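Local coordinates for protein paraflagellar rod component (Trypanosoma brucei, PDB 2Q0X) that is of unknown function but adopts the alpha/beta hydrolase fold and is probably a component of the paraflagellar rod, at residues 107-112 and 296-301; 162-167 and 190-195. All blocks are in the same frame, centred on the assembly; numbering follows the deposited sequence.

Contact 1 (107-112 and 296-301)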
ATOM      1  N   MET A 107     -16.622  12.978  13.715  1.00 28.42           N
ATOM      2  CA  MET A 107     -17.105  11.628  13.924  1.00 27.96           C
ATOM      3  C   MET A 107     -17.421  11.439  15.408  1.00 27.48           C
ATOM      4  O   MET A 107     -16.545  11.588  16.257  1.00 27.20           O
ATOM      5  CB  MET A 107     -16.062  10.612  13.447  1.00 27.67           C
ATOM      6  CG  MET A 107     -15.849  10.615  11.957  1.00 27.40           C
ATOM      7  SD  MET A 107     -17.374  10.291  11.035  1.00 28.16           S
ATOM      8  CE  MET A 107     -17.768  11.851  10.262  1.00 26.88           C
ATOM      9  N   ASN A 108     -18.677  11.128  15.709  1.00 27.36           N
ATOM     10  CA  ASN A 108     -19.154  10.965  17.094  1.00 27.13           C
ATOM     11  C   ASN A 108     -19.105   9.523  17.572  1.00 26.91           C
ATOM     12  O   ASN A 108     -19.258   9.258  18.753  1.00 26.66           O
ATOM     13  CB  ASN A 108     -20.600  11.441  17.229  1.00 27.23           C
ATOM     14  CG  ASN A 108     -20.735  12.938  17.135  1.00 27.49           C
ATOM     15  OD1 ASN A 108     -19.812  13.684  17.457  1.00 28.28           O
ATOM     16  ND2 ASN A 108     -21.897  13.388  16.695  1.00 27.74           N
ATOM     17  N   GLU A 109     -18.969   8.583  16.647  1.00 26.60           N
ATOM     18  CA  GLU A 109     -18.700   7.199  17.020  1.00 26.48           C
ATOM     19  C   GLU A 109     -18.082   6.472  15.854  1.00 25.91           C
ATOM     20  O   GLU A 109     -18.121   6.935  14.726  1.00 25.55           O
ATOM     21  CB  GLU A 109     -19.952   6.483  17.546  1.00 26.43           C
ATOM     22  CG  GLU A 109     -21.197   6.719  16.761  1.00 27.08           C
ATOM     23  CD  GLU A 109     -22.383   5.899  17.248  1.00 26.98           C
ATOM     24  OE1 GLU A 109     -23.521   6.338  17.056  1.00 27.66           O
ATOM     25  OE2 GLU A 109     -22.197   4.804  17.789  1.00 28.42           O
ATOM     26  N   VAL A 110     -17.464   5.342  16.165  1.00 25.72           N
ATOM     27  CA  VAL A 110     -16.726   4.570  15.195  1.00 24.80           C
ATOM     28  C   VAL A 110     -17.147   3.125  15.366  1.00 25.14           C
ATOM     29  O   VAL A 110     -17.060   2.564  16.473  1.00 24.33           O
ATOM     30  CB  VAL A 110     -15.206   4.706  15.391  1.00 24.82           C
ATOM     31  CG1 VAL A 110     -14.437   3.703  14.472  1.00 24.45           C
ATOM     32  CG2 VAL A 110     -14.740   6.152  15.140  1.00 23.16           C
ATOM     33  N   ALA A 111     -17.628   2.544  14.258  1.00 25.12           N
ATOM     34  CA  ALA A 111     -17.791   1.111  14.119  1.00 25.30           C
ATOM     35  C   ALA A 111     -16.507   0.551  13.490  1.00 25.54           C
ATOM     36  O   ALA A 111     -16.186   0.851  12.336  1.00 25.05           O
ATOM     37  CB  ALA A 111     -19.025   0.801  13.253  1.00 25.17           C
ATOM     38  N   LEU A 112     -15.751  -0.239  14.253  1.00 26.01           N
ATOM     39  CA  LEU A 112     -14.515  -0.834  13.735  1.00 26.17           C
ATOM     40  C   LEU A 112     -14.820  -2.114  12.962  1.00 25.79           C
ATOM     41  O   LEU A 112     -15.461  -3.015  13.489  1.00 26.06           O
ATOM     42  CB  LEU A 112     -13.523  -1.160  14.859  1.00 26.83           C
ATOM     43  CG  LEU A 112     -12.355  -0.212  15.157  1.00 28.18           C
ATOM     44  CD1 LEU A 112     -11.424  -0.814  16.231  1.00 28.38           C
ATOM     45  CD2 LEU A 112     -11.575   0.108  13.911  1.00 27.11           C
ATOM     46  N   GLU A 296     -31.521   0.569  17.262  1.00 36.10           N
ATOM     47  CA  GLU A 296     -32.859   0.350  17.812  1.00 36.95           C
ATOM     48  C   GLU A 296     -32.744  -0.058  19.262  1.00 37.32           C
ATOM     49  O   GLU A 296     -33.390   0.530  20.119  1.00 37.54           O
ATOM     50  CB  GLU A 296     -33.647  -0.749  17.046  1.00 37.04           C
ATOM     51  N   PHE A 297     -31.908  -1.052  19.537  1.00 37.91           N
ATOM     52  CA  PHE A 297     -31.726  -1.504  20.905  1.00 38.49           C
ATOM     53  C   PHE A 297     -31.308  -0.359  21.813  1.00 38.87           C
ATOM     54  O   PHE A 297     -31.853  -0.213  22.898  1.00 38.80           O
ATOM     55  CB  PHE A 297     -30.715  -2.644  21.028  1.00 38.58           C
ATOM     56  CG  PHE A 297     -30.593  -3.163  22.433  1.00 38.49           C
ATOM     57  CD1 PHE A 297     -31.509  -4.090  22.921  1.00 39.18           C
ATOM     58  CD2 PHE A 297     -29.601  -2.685  23.286  1.00 38.60           C
ATOM     59  CE1 PHE A 297     -31.422  -4.563  24.246  1.00 39.08           C
ATOM     60  CE2 PHE A 297     -29.499  -3.146  24.601  1.00 38.74           C
ATOM     61  CZ  PHE A 297     -30.414  -4.086  25.085  1.00 38.91           C
ATOM     62  N   ARG A 298     -30.348   0.451  21.372  1.00 39.36           N
ATOM     63  CA  ARG A 298     -29.850   1.547  22.220  1.00 39.79           C
ATOM     64  C   ARG A 298     -30.931   2.613  22.501  1.00 40.14           C
ATOM     65  O   ARG A 298     -30.941   3.210  23.575  1.00 40.07           O
ATOM     66  CB  ARG A 298     -28.587   2.196  21.635  1.00 39.57           C
ATOM     67  CG  ARG A 298     -28.791   3.605  21.129  1.00 39.80           C
ATOM     68  CD  ARG A 298     -27.964   3.914  19.907  1.00 39.55           C
ATOM     69  NE  ARG A 298     -26.538   3.873  20.179  1.00 39.40           N
ATOM     70  CZ  ARG A 298     -25.610   4.363  19.360  1.00 39.51           C
ATOM     71  NH1 ARG A 298     -25.958   4.950  18.217  1.00 38.71           N
ATOM     72  NH2 ARG A 298     -24.326   4.271  19.694  1.00 39.14           N
ATOM     73  N   THR A 299     -31.821   2.844  21.535  1.00 40.65           N
ATOM     74  CA  THR A 299     -32.868   3.873  21.657  1.00 41.06           C
ATOM     75  C   THR A 299     -33.935   3.507  22.704  1.00 41.44           C
ATOM     76  O   THR A 299     -34.684   4.374  23.177  1.00 41.48           O
ATOM     77  CB  THR A 299     -33.527   4.150  20.283  1.00 41.08           C
ATOM     78  OG1 THR A 299     -32.509   4.475  19.325  1.00 41.06           O
ATOM     79  CG2 THR A 299     -34.523   5.305  20.365  1.00 41.14           C
ATOM     80  N   GLU A 300     -34.000   2.222  23.049  1.00 41.88           N
ATOM     81  CA  GLU A 300     -34.769   1.746  24.188  1.00 42.20           C
ATOM     82  C   GLU A 300     -33.847   1.703  25.423  1.00 42.50           C
ATOM     83  O   GLU A 300     -32.999   0.805  25.508  1.00 42.58           O
ATOM     84  CB  GLU A 300     -35.312   0.346  23.886  1.00 42.22           C
ATOM     85  N   THR A 301     -33.958   2.648  26.370  1.00 42.77           N
ATOM     86  CA  THR A 301     -34.850   3.822  26.319  1.00 42.95           C
ATOM     87  C   THR A 301     -34.035   5.116  26.229  1.00 43.06           C
ATOM     88  O   THR A 301     -33.037   5.187  25.494  1.00 43.10           O
ATOM     89  CB  THR A 301     -35.753   3.906  27.564  1.00 43.04           C
TER

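Contact 2 (162-167 and 190-195)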
ATOM      1  N   GLU A 162       7.973 -21.243  17.032  1.00 47.94           N
ATOM      2  CA  GLU A 162       9.422 -21.422  17.007  1.00 47.99           C
ATOM      3  C   GLU A 162      10.017 -20.837  15.736  1.00 47.59           C
ATOM      4  O   GLU A 162      10.996 -20.094  15.793  1.00 47.55           O
ATOM      5  CB  GLU A 162       9.759 -22.913  17.110  1.00 47.98           C
ATOM      6  CG  GLU A 162      11.234 -23.241  17.227  1.00 48.25           C
ATOM      7  CD  GLU A 162      11.472 -24.733  17.358  1.00 48.62           C
ATOM      8  OE1 GLU A 162      10.471 -25.481  17.484  1.00 49.95           O
ATOM      9  OE2 GLU A 162      12.648 -25.164  17.345  1.00 49.32           O
ATOM     10  N   HIS A 163       9.405 -21.166  14.598  1.00 47.28           N
ATOM     11  CA  HIS A 163       9.859 -20.700  13.280  1.00 46.87           C
ATOM     12  C   HIS A 163       9.939 -19.175  13.214  1.00 46.60           C
ATOM     13  O   HIS A 163      10.863 -18.631  12.605  1.00 46.51           O
ATOM     14  CB  HIS A 163       8.926 -21.233  12.181  1.00 46.84           C
ATOM     15  CG  HIS A 163       9.388 -20.930  10.787  1.00 46.99           C
ATOM     16  ND1 HIS A 163      10.364 -21.666  10.149  1.00 46.82           N
ATOM     17  CD2 HIS A 163       9.000 -19.978   9.904  1.00 47.23           C
ATOM     18  CE1 HIS A 163      10.562 -21.180   8.938  1.00 46.76           C
ATOM     19  NE2 HIS A 163       9.746 -20.156   8.762  1.00 47.33           N
ATOM     20  N   VAL A 164       8.969 -18.504  13.839  1.00 46.16           N
ATOM     21  CA  VAL A 164       8.922 -17.042  13.903  1.00 45.95           C
ATOM     22  C   VAL A 164      10.049 -16.469  14.772  1.00 45.91           C
ATOM     23  O   VAL A 164      10.663 -15.467  14.413  1.00 45.53           O
ATOM     24  CB  VAL A 164       7.538 -16.543  14.426  1.00 45.88           C
ATOM     25  CG1 VAL A 164       7.570 -15.059  14.759  1.00 45.52           C
ATOM     26  CG2 VAL A 164       6.448 -16.832  13.409  1.00 45.77           C
ATOM     27  N   GLU A 165      10.296 -17.099  15.919  1.00 46.06           N
ATOM     28  CA  GLU A 165      11.417 -16.735  16.806  1.00 46.09           C
ATOM     29  C   GLU A 165      12.762 -16.773  16.085  1.00 45.90           C
ATOM     30  O   GLU A 165      13.610 -15.898  16.294  1.00 45.96           O
ATOM     31  CB  GLU A 165      11.484 -17.682  18.007  1.00 46.06           C
ATOM     32  CG  GLU A 165      10.389 -17.474  19.020  1.00 46.34           C
ATOM     33  CD  GLU A 165      10.341 -18.573  20.075  1.00 46.46           C
ATOM     34  OE1 GLU A 165      11.360 -19.278  20.284  1.00 47.31           O
ATOM     35  OE2 GLU A 165       9.271 -18.719  20.704  1.00 47.26           O
ATOM     36  N   LYS A 166      12.943 -17.803  15.257  1.00 45.65           N
ATOM     37  CA  LYS A 166      14.173 -18.007  14.500  1.00 45.40           C
ATOM     38  C   LYS A 166      14.367 -16.912  13.458  1.00 45.17           C
ATOM     39  O   LYS A 166      15.470 -16.376  13.329  1.00 45.21           O
ATOM     40  CB  LYS A 166      14.158 -19.378  13.817  1.00 45.43           C
ATOM     41  N   LEU A 167      13.298 -16.577  12.728  1.00 44.81           N
ATOM     42  CA  LEU A 167      13.350 -15.526  11.701  1.00 44.47           C
ATOM     43  C   LEU A 167      13.603 -14.149  12.312  1.00 44.40           C
ATOM     44  O   LEU A 167      14.360 -13.354  11.764  1.00 44.31           O
ATOM     45  CB  LEU A 167      12.070 -15.493  10.861  1.00 44.28           C
ATOM     46  CG  LEU A 167      11.749 -16.684   9.949  1.00 44.13           C
ATOM     47  CD1 LEU A 167      10.351 -16.542   9.361  1.00 43.85           C
ATOM     48  CD2 LEU A 167      12.762 -16.847   8.831  1.00 43.65           C
ATOM     49  N   ALA A 190       7.144 -10.674  11.661  1.00 39.72           N
ATOM     50  CA  ALA A 190       7.032  -9.597  12.638  1.00 39.78           C
ATOM     51  C   ALA A 190       5.607  -9.420  13.137  1.00 39.89           C
ATOM     52  O   ALA A 190       5.405  -9.069  14.282  1.00 40.25           O
ATOM     53  CB  ALA A 190       7.553  -8.293  12.069  1.00 39.64           C
ATOM     54  N   ARG A 191       4.614  -9.646  12.285  1.00 39.99           N
ATOM     55  CA  ARG A 191       3.219  -9.570  12.727  1.00 40.06           C
ATOM     56  C   ARG A 191       2.835 -10.752  13.636  1.00 39.99           C
ATOM     57  O   ARG A 191       2.084 -10.584  14.583  1.00 40.07           O
ATOM     58  CB  ARG A 191       2.263  -9.428  11.531  1.00 39.93           C
ATOM     59  CG  ARG A 191       2.174  -7.995  11.008  1.00 39.64           C
ATOM     60  CD  ARG A 191       1.376  -7.078  11.958  1.00 39.83           C
ATOM     61  NE  ARG A 191      -0.006  -7.536  12.161  1.00 39.32           N
ATOM     62  CZ  ARG A 191      -1.030  -7.279  11.346  1.00 39.33           C
ATOM     63  NH1 ARG A 191      -0.873  -6.548  10.245  1.00 39.72           N
ATOM     64  NH2 ARG A 191      -2.233  -7.764  11.622  1.00 39.19           N
ATOM     65  N   LEU A 192       3.395 -11.926  13.378  1.00 40.05           N
ATOM     66  CA  LEU A 192       3.134 -13.091  14.215  1.00 40.09           C
ATOM     67  C   LEU A 192       3.881 -13.009  15.560  1.00 40.42           C
ATOM     68  O   LEU A 192       3.364 -13.478  16.595  1.00 40.72           O
ATOM     69  CB  LEU A 192       3.493 -14.383  13.469  1.00 39.97           C
ATOM     70  CG  LEU A 192       2.506 -14.925  12.417  1.00 39.48           C
ATOM     71  CD1 LEU A 192       3.178 -15.962  11.529  1.00 38.23           C
ATOM     72  CD2 LEU A 192       1.245 -15.526  13.102  1.00 39.43           C
ATOM     73  N   ALA A 193       5.062 -12.380  15.555  1.00 40.44           N
ATOM     74  CA  ALA A 193       5.975 -12.399  16.715  1.00 40.60           C
ATOM     75  C   ALA A 193       5.498 -11.618  17.947  1.00 40.78           C
ATOM     76  O   ALA A 193       5.830 -11.967  19.077  1.00 40.64           O
ATOM     77  CB  ALA A 193       7.380 -11.925  16.300  1.00 40.52           C
ATOM     78  N   GLY A 194       4.713 -10.567  17.740  1.00 41.06           N
ATOM     79  CA  GLY A 194       4.208  -9.769  18.859  1.00 40.99           C
ATOM     80  C   GLY A 194       3.061 -10.404  19.610  1.00 40.98           C
ATOM     81  O   GLY A 194       2.610  -9.857  20.617  1.00 41.54           O
ATOM     82  N   GLY A 195       2.585 -11.559  19.152  1.00 40.62           N
ATOM     83  CA  GLY A 195       1.524 -12.270  19.858  1.00 40.21           C
ATOM     84  C   GLY A 195       0.150 -11.866  19.354  1.00 39.99           C
ATOM     85  O   GLY A 195      -0.059 -11.732  18.141  1.00 39.84           O
TER

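Contact 1 (107-112 and 296-301)
Glu-109 and Arg-298 reach for each other from opposite directions and join in a bidentate salt bridge, which makes up the whole of this contact. The guanidinium approaches end-on, giving one nitrogen to each carboxylate oxygen. NH1 of Arg-298 donates to OE1 of Glu-109 over 3.0 Å and uses the syn lone pair of that oxygen. NH2 of Arg-298 lies 2.9 Å from OE2 of Glu-109, with an N-H...O angle of 163°, and it too comes from the syn side. Both oxygens stay close to the guanidinium plane; the 35° between the two planes shows at OE2, which NH2 meets well out of the carboxylate plane. The CA atoms of Glu-109 and Arg-298 are 13.5 Å apart, a gap bridged by side chains alone. Glu-109 places CG between its backbone N and carbonyl carbon (chi1 44°) and then runs straight out, whereas the arginine chain bends at chi2 and chi3 before presenting its end. The buried carboxylate has further partners: OE1 pairs with Arg-39, and OE2 is hydrogen-bonded to OG1 of Thr-136. Arg-298 and Arg-39, both paired with the carboxylate, would favour its charged form. This bidentate Glu-Arg salt bridge joins the C-terminal end of helix 280-299 to the loop leading into strand 110-115, in the middle of the mixed sheet of the alpha/beta hydrolase fold.

Contact 2 (162-167 and 190-195)
The two methyls of Val-164 divide the contact between them, each meeting a different residue of the short helix 189-193. CG1 of Val-164 sits 3.5 Å from CB of Ala-193, closer than carbon atoms usually pack, and 3.7 Å from CA of the same alanine. CG2 of Val-164 meets Leu-192 less closely, lying 3.8 Å from its CB and 3.9 Å from its CD1. The valine conformation explains this split: CG1 is anti to the backbone N (chi1 169°), which leaves CG2 beside that nitrogen and aimed at the leucine. The two side chains cross at about a right angle. The leucine presents its root and one branch end to a single methyl. Helix 154-170 and helix 189-193 both belong to the segment between strands 135-143 and 227-232, the position at which alpha/beta hydrolases commonly carry their cap or lid insertion. The nearest CA atoms, those of Val-164 and Ala-193, are 6.2 Å apart, and no hydrogen bond joins the segments. Ala-193 is tight against Val-164 although the residue is largely exposed to solvent; beyond it the exposed Gly-194 and Glu-165, whose CB points away from the short helix, make no contact across the segments. Arg-191, turned from the interface, instead makes a salt bridge with Asp-90 and hydrogen bonds with Gln-120 and Ser-77.

In the fold
Contacts 1 and 2 lie on opposite sides of the chain's centre, their own centres about 38 Å apart, and share no helix or strand. Both are partly buried: contact 1 sets a buried acid against an exposed arginine, while contact 2 sets a buried valine against a partly exposed leucine and an exposed alanine. The chemistry differs, charge meeting charge in the first and the second being wholly apolar. Contact 1 joins the loop entering strand 110-115 to the last helix, across 183 intervening residues; contact 2 joins two helices, with 22 residues between its segments. Long side chains bridge well-separated backbones at 107-112 and 296-301, while short ones suffice where 162-167 and 190-195 approach closely.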